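Local atomic coordinates of NMB1025 protein (Neisseria meningitidis serogroup B, PDB entry 3KJJ), a protein that is of unknown function but belongs to the YjgF/RutC family, whose better-known members deaminate reactive enamine and imine intermediates. Residues L69-Y74 and V114-T119; S33-E38 and A52-W57. All blocks are in the same frame, centred on the assembly; numbering follows the deposited sequence.

Interaction 1: L69-Y74 and V114-T119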
loop_
_atom_site.group_PDB
_atom_site.type_symbol
_atom_site.label_atom_id
_atom_site.label_comp_id
_atom_site.label_asym_id
_atom_site.label_seq_id
_atom_site.Cartn_x
_atom_site.Cartn_y
_atom_site.Cartn_z
ATOM N N LEU B 69 1.138 11.943 -1.030
ATOM C CA LEU B 69 1.793 11.441 0.155
ATOM C C LEU B 69 2.708 10.267 -0.168
ATOM O O LEU B 69 3.853 10.220 0.284
ATOM C CB LEU B 69 0.761 11.041 1.195
ATOM C CG LEU B 69 -0.054 12.197 1.799
ATOM C CD1 LEU B 69 -1.034 11.662 2.826
ATOM C CD2 LEU B 69 0.856 13.273 2.416
ATOM N N ASP B 70 2.200 9.339 -0.974
ATOM C CA ASP B 70 2.847 8.057 -1.167
ATOM C C ASP B 70 2.533 7.546 -2.569
ATOM O O ASP B 70 1.429 7.745 -3.088
ATOM C CB ASP B 70 2.361 7.083 -0.077
ATOM C CG ASP B 70 3.020 5.706 -0.150
ATOM O OD1 ASP B 70 4.183 5.569 0.288
ATOM O OD2 ASP B 70 2.349 4.750 -0.606
ATOM N N ALA B 71 3.520 6.896 -3.177
ATOM C CA ALA B 71 3.351 6.305 -4.490
ATOM C C ALA B 71 4.021 4.937 -4.493
ATOM O O ALA B 71 5.171 4.808 -4.084
ATOM C CB ALA B 71 3.983 7.201 -5.552
ATOM N N VAL B 72 3.290 3.923 -4.936
ATOM C CA VAL B 72 3.875 2.612 -5.170
ATOM C C VAL B 72 3.839 2.401 -6.669
ATOM O O VAL B 72 2.798 2.581 -7.311
ATOM C CB VAL B 72 3.130 1.479 -4.447
ATOM C CG1 VAL B 72 3.879 0.146 -4.619
ATOM C CG2 VAL B 72 2.970 1.797 -2.983
ATOM N N ILE B 73 5.001 2.056 -7.214
ATOM C CA ILE B 73 5.172 1.877 -8.637
ATOM C C ILE B 73 5.476 0.415 -8.855
ATOM O O ILE B 73 6.432 -0.120 -8.294
ATOM C CB ILE B 73 6.324 2.738 -9.193
ATOM C CG1 ILE B 73 6.052 4.230 -8.940
ATOM C CG2 ILE B 73 6.524 2.478 -10.708
ATOM C CD1 ILE B 73 7.315 5.099 -9.051
ATOM N N TYR B 74 4.616 -0.221 -9.635
ATOM C CA TYR B 74 4.772 -1.609 -9.981
ATOM C C TYR B 74 5.269 -1.614 -11.422
ATOM O O TYR B 74 4.655 -1.008 -12.290
ATOM C CB TYR B 74 3.429 -2.327 -9.847
ATOM C CG TYR B 74 2.840 -2.342 -8.448
ATOM C CD1 TYR B 74 3.339 -3.197 -7.463
ATOM C CD2 TYR B 74 1.761 -1.514 -8.114
ATOM C CE1 TYR B 74 2.798 -3.212 -6.182
ATOM C CE2 TYR B 74 1.225 -1.522 -6.844
ATOM C CZ TYR B 74 1.743 -2.371 -5.884
ATOM O OH TYR B 74 1.199 -2.383 -4.626
ATOM N N VAL B 114 3.805 -0.658 -16.469
ATOM C CA VAL B 114 3.786 0.160 -15.247
ATOM C C VAL B 114 2.364 0.397 -14.716
ATOM O O VAL B 114 1.402 0.490 -15.480
ATOM C CB VAL B 114 4.549 1.519 -15.445
ATOM C CG1 VAL B 114 3.850 2.405 -16.511
ATOM C CG2 VAL B 114 4.735 2.267 -14.117
ATOM N N GLU B 115 2.256 0.459 -13.395
ATOM C CA GLU B 115 1.023 0.799 -12.707
ATOM C C GLU B 115 1.441 1.596 -11.480
ATOM O O GLU B 115 2.371 1.213 -10.777
ATOM C CB GLU B 115 0.245 -0.474 -12.314
ATOM C CG GLU B 115 -1.096 -0.233 -11.611
ATOM C CD GLU B 115 -1.957 -1.492 -11.492
ATOM O OE1 GLU B 115 -1.722 -2.469 -12.233
ATOM O OE2 GLU B 115 -2.888 -1.501 -10.662
ATOM N N ILE B 116 0.773 2.718 -11.228
ATOM C CA ILE B 116 1.140 3.561 -10.087
ATOM C C ILE B 116 -0.076 3.803 -9.204
ATOM O O ILE B 116 -1.139 4.231 -9.686
ATOM C CB ILE B 116 1.797 4.895 -10.528
ATOM C CG1 ILE B 116 3.029 4.622 -11.399
ATOM C CG2 ILE B 116 2.157 5.762 -9.305
ATOM C CD1 ILE B 116 3.692 5.869 -12.007
ATOM N N LYS B 117 0.107 3.506 -7.918
ATOM C CA LYS B 117 -0.916 3.623 -6.892
ATOM C C LYS B 117 -0.570 4.774 -5.956
ATOM O O LYS B 117 0.480 4.767 -5.312
ATOM C CB LYS B 117 -0.999 2.320 -6.101
ATOM C CG LYS B 117 -2.011 2.323 -4.950
ATOM C CD LYS B 117 -3.348 1.806 -5.404
ATOM C CE LYS B 117 -4.111 1.224 -4.241
ATOM N NZ LYS B 117 -5.556 1.084 -4.575
ATOM N N ILE B 118 -1.481 5.739 -5.863
ATOM C CA ILE B 118 -1.230 7.007 -5.174
ATOM C C ILE B 118 -2.118 7.146 -3.939
ATOM O O ILE B 118 -3.295 6.774 -3.973
ATOM C CB ILE B 118 -1.557 8.214 -6.111
ATOM C CG1 ILE B 118 -0.622 8.260 -7.321
ATOM C CG2 ILE B 118 -1.537 9.543 -5.343
ATOM C CD1 ILE B 118 0.814 8.582 -7.009
ATOM N N THR B 119 -1.525 7.679 -2.866
ATOM C CA THR B 119 -2.232 8.234 -1.719
ATOM C C THR B 119 -1.886 9.722 -1.659
ATOM O O THR B 119 -0.710 10.107 -1.763
ATOM C CB THR B 119 -1.799 7.571 -0.388
ATOM O OG1 THR B 119 -1.745 6.145 -0.548
ATOM C CG2 THR B 119 -2.787 7.911 0.759
HETATM O O HOH W 1 0.135 4.498 -2.357
#

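Interaction 2: S33-E38 and A52-W57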
loop_
_atom_site.group_PDB
_atom_site.type_symbol
_atom_site.label_atom_id
_atom_site.label_comp_id
_atom_site.label_asym_id
_atom_site.label_seq_id
_atom_site.Cartn_x
_atom_site.Cartn_y
_atom_site.Cartn_z
ATOM N N SER B 33 -7.154 4.396 -7.334
ATOM C CA SER B 33 -6.961 3.049 -7.885
ATOM C C SER B 33 -5.584 3.055 -8.536
ATOM O O SER B 33 -5.076 4.108 -8.918
ATOM C CB SER B 33 -8.028 2.706 -8.952
ATOM O OG SER B 33 -9.228 2.202 -8.383
ATOM N N GLY B 34 -4.978 1.877 -8.654
ATOM C CA GLY B 34 -3.778 1.729 -9.457
ATOM C C GLY B 34 -4.059 2.162 -10.882
ATOM O O GLY B 34 -5.000 1.679 -11.534
HETATM N N MSE B 35 -3.241 3.075 -11.372
HETATM C CA MSE B 35 -3.471 3.634 -12.700
HETATM C C MSE B 35 -2.565 2.896 -13.658
HETATM O O MSE B 35 -1.380 2.713 -13.395
HETATM C CB MSE B 35 -3.222 5.134 -12.732
HETATM C CG MSE B 35 -4.146 5.943 -11.808
HETATM SE SE MSE B 35 -5.967 6.278 -12.463
HETATM C CE MSE B 35 -6.659 7.146 -10.873
ATOM N N VAL B 36 -3.161 2.459 -14.756
ATOM C CA VAL B 36 -2.508 1.617 -15.743
ATOM C C VAL B 36 -2.521 2.355 -17.085
ATOM O O VAL B 36 -3.352 3.233 -17.293
ATOM C CB VAL B 36 -3.234 0.253 -15.878
ATOM C CG1 VAL B 36 -3.144 -0.535 -14.573
ATOM C CG2 VAL B 36 -4.687 0.450 -16.286
ATOM N N PRO B 37 -1.601 1.999 -17.995
ATOM C CA PRO B 37 -1.476 2.695 -19.269
ATOM C C PRO B 37 -2.738 2.575 -20.111
ATOM O O PRO B 37 -3.316 1.495 -20.200
ATOM C CB PRO B 37 -0.322 1.959 -19.959
ATOM C CG PRO B 37 0.390 1.257 -18.883
ATOM C CD PRO B 37 -0.626 0.906 -17.872
ATOM N N GLU B 38 -3.165 3.694 -20.693
ATOM C CA GLU B 38 -4.254 3.712 -21.668
ATOM C C GLU B 38 -3.688 4.018 -23.050
ATOM O O GLU B 38 -4.376 3.854 -24.061
ATOM C CB GLU B 38 -5.308 4.762 -21.290
ATOM C CG GLU B 38 -6.224 4.338 -20.145
ATOM C CD GLU B 38 -7.188 5.439 -19.700
ATOM O OE1 GLU B 38 -8.216 5.105 -19.080
ATOM O OE2 GLU B 38 -6.919 6.633 -19.957
ATOM N N ALA B 52 -0.346 11.364 -16.270
ATOM C CA ALA B 52 -1.381 12.291 -16.761
ATOM C C ALA B 52 -2.774 11.972 -16.217
ATOM O O ALA B 52 -3.514 12.872 -15.808
ATOM C CB ALA B 52 -1.391 12.347 -18.310
ATOM N N GLN B 53 -3.108 10.684 -16.171
ATOM C CA GLN B 53 -4.297 10.204 -15.462
ATOM C C GLN B 53 -4.300 10.614 -14.000
ATOM O O GLN B 53 -5.319 11.088 -13.482
ATOM C CB GLN B 53 -4.374 8.680 -15.526
ATOM C CG GLN B 53 -4.674 8.114 -16.895
ATOM C CD GLN B 53 -4.665 6.603 -16.876
ATOM O OE1 GLN B 53 -5.458 5.984 -16.183
ATOM N NE2 GLN B 53 -3.747 6.005 -17.628
ATOM N N ILE B 54 -3.165 10.419 -13.328
ATOM C CA ILE B 54 -3.069 10.758 -11.917
ATOM C C ILE B 54 -3.365 12.240 -11.715
ATOM O O ILE B 54 -4.166 12.595 -10.835
ATOM C CB ILE B 54 -1.724 10.293 -11.281
ATOM C CG1 ILE B 54 -1.764 8.771 -11.059
ATOM C CG2 ILE B 54 -1.477 11.015 -9.960
ATOM C CD1 ILE B 54 -0.406 8.086 -10.870
ATOM N N ASP B 55 -2.756 13.077 -12.560
ATOM C CA ASP B 55 -3.014 14.516 -12.584
ATOM C C ASP B 55 -4.517 14.791 -12.692
ATOM O O ASP B 55 -5.053 15.594 -11.944
ATOM C CB ASP B 55 -2.290 15.200 -13.752
ATOM C CG ASP B 55 -0.784 15.328 -13.537
ATOM O OD1 ASP B 55 -0.312 15.250 -12.382
ATOM O OD2 ASP B 55 -0.072 15.535 -14.546
ATOM N N ARG B 56 -5.186 14.099 -13.608
ATOM C CA ARG B 56 -6.608 14.333 -13.860
ATOM C C ARG B 56 -7.471 13.923 -12.666
ATOM O O ARG B 56 -8.364 14.672 -12.268
ATOM C CB ARG B 56 -7.072 13.672 -15.164
ATOM C CG ARG B 56 -6.583 14.385 -16.435
ATOM C CD ARG B 56 -7.336 13.930 -17.703
ATOM N NE ARG B 56 -7.227 12.488 -17.947
ATOM C CZ ARG B 56 -6.224 11.903 -18.605
ATOM N NH1 ARG B 56 -5.227 12.631 -19.088
ATOM N NH2 ARG B 56 -6.215 10.578 -18.778
ATOM N N TRP B 57 -7.163 12.774 -12.059
ATOM C CA TRP B 57 -7.914 12.303 -10.892
ATOM C C TRP B 57 -7.615 13.070 -9.606
ATOM O O TRP B 57 -8.499 13.223 -8.764
ATOM C CB TRP B 57 -7.769 10.782 -10.691
ATOM C CG TRP B 57 -8.481 10.002 -11.782
ATOM C CD1 TRP B 57 -7.899 9.232 -12.752
ATOM C CD2 TRP B 57 -9.896 9.944 -12.023
ATOM N NE1 TRP B 57 -8.855 8.691 -13.566
ATOM C CE2 TRP B 57 -10.092 9.116 -13.147
ATOM C CE3 TRP B 57 -11.014 10.526 -11.408
ATOM C CZ2 TRP B 57 -11.362 8.845 -13.668
ATOM C CZ3 TRP B 57 -12.278 10.247 -11.919
ATOM C CH2 TRP B 57 -12.440 9.413 -13.040
HETATM O O HOH W 2 -5.928 3.523 -15.178
HETATM O O HOH W 3 -5.151 8.518 -20.505
HETATM O O HOH W 4 -7.938 8.146 -18.175
#

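Interaction 1: L69-Y74 and V114-T119
I73 and I116 form a non-hydrogen-bonded pair of two antiparallel strands, and their side chains run side by side off the same face of the sheet, with I73 CG1 3.9 Å from I116 CG1. The second branch of I73, CG2, meets V114 CG2 at 3.9 Å. Further along the same face, I118 turns CD1 back at chi2 (-68°), which brings it to 3.8 Å from the CB of A71. Helices cover this greasy row: M84 of helix 81-91 touches both I73 and I116, and I54 of helix 43-60 lies on I116 and I118.

The other face is more polar. Here V72 CG1 sits 3.5 Å above the Y74 ring plane, offset toward the rim. K117 leaves with CG anti to its backbone N and then bends at chi2 (92°); its tip leads away from V72, and across the subunit interface NZ makes a salt bridge to D70 of the second subunit. A water on this face donates to OD2 of this chain's own D70 and to K117 O, and accepts from T119 OG1. K117 O is therefore gripped twice, since V72 N also bonds to it.

The backbone ladder is regular, with Y74 N to E115 O nearly straight (177°), until it reaches T119. L69 and D70 both face this residue, a classic beta bulge, and both their N atoms donate to T119 O, L69 N at 2.7 Å and D70 N at 3.1 Å. Y74 also packs on Y74 of the third subunit. Central strands with helices on one face and neighbouring subunits on the other are the hallmark of the trimeric YjgF fold.

Interaction 2: S33-E38 and A52-W57
M35, a selenomethionine in this model, reaches from the loop to three residues of helix 52-57. Its CG packs on the CG1 of I54 at 3.8 Å; a bend at chi2 (-79°) then carries SE past the Q53 amide to W57. SE lies 4.4 Å from the centroid of the five-membered ring of W57, an oblique Met-aromatic contact in which the two side chains cross at about a right angle.

V36 turns its side chain from the helix, and its backbone does the work. The NE2 of Q53 donates to V36 O at 2.8 Å with an N-H...O angle of 166°, and the acceptor lies close to the amide plane. The other end of the same amide, Q53 OE1, lies 2.7 Å from a water that probably donates to it and that accepts from V36 N. The extended Q53 side chain thus holds V36 at its O directly and at its N through the water. The loop follows strand 29-32 and leads to helix 43-60, so the contact folds the connection back onto the helix it introduces, within the alpha+beta fold of the YjgF family. P37 rests on Q46 and V50, earlier in that helix.

E38 lays its carboxylate over the Q53 amide, the planes only 11° apart and OE2 3.8 Å from Q53 CD. D49 binds both E38 N and Q53 NE2. Toward R56 the charges stay apart, E38 OE2 and R56 NH2 being 4.2 Å from each other; two waters bridge them, each donating to OE2 and accepting from NH2.

Overall arrangement
The two contacts meet along strand 114-121, their centres about 10 Å apart. The loop of interaction 2 runs beside the strand of interaction 1: M35 N lies 2.9 Å from I116 O, probably a hydrogen bond, and further on P37 CD comes within 3.2 Å of V114 O. E115 fills the join with its side chain, OE1 being 3.4 Å from V36 CG1. From the helical side, I54 belongs to both contacts. Both contacts reach the second subunit, through K117 and through S33 and G34. In YjgF relatives the ligand pockets lie at such subunit interfaces; whether the same holds for this protein is not established.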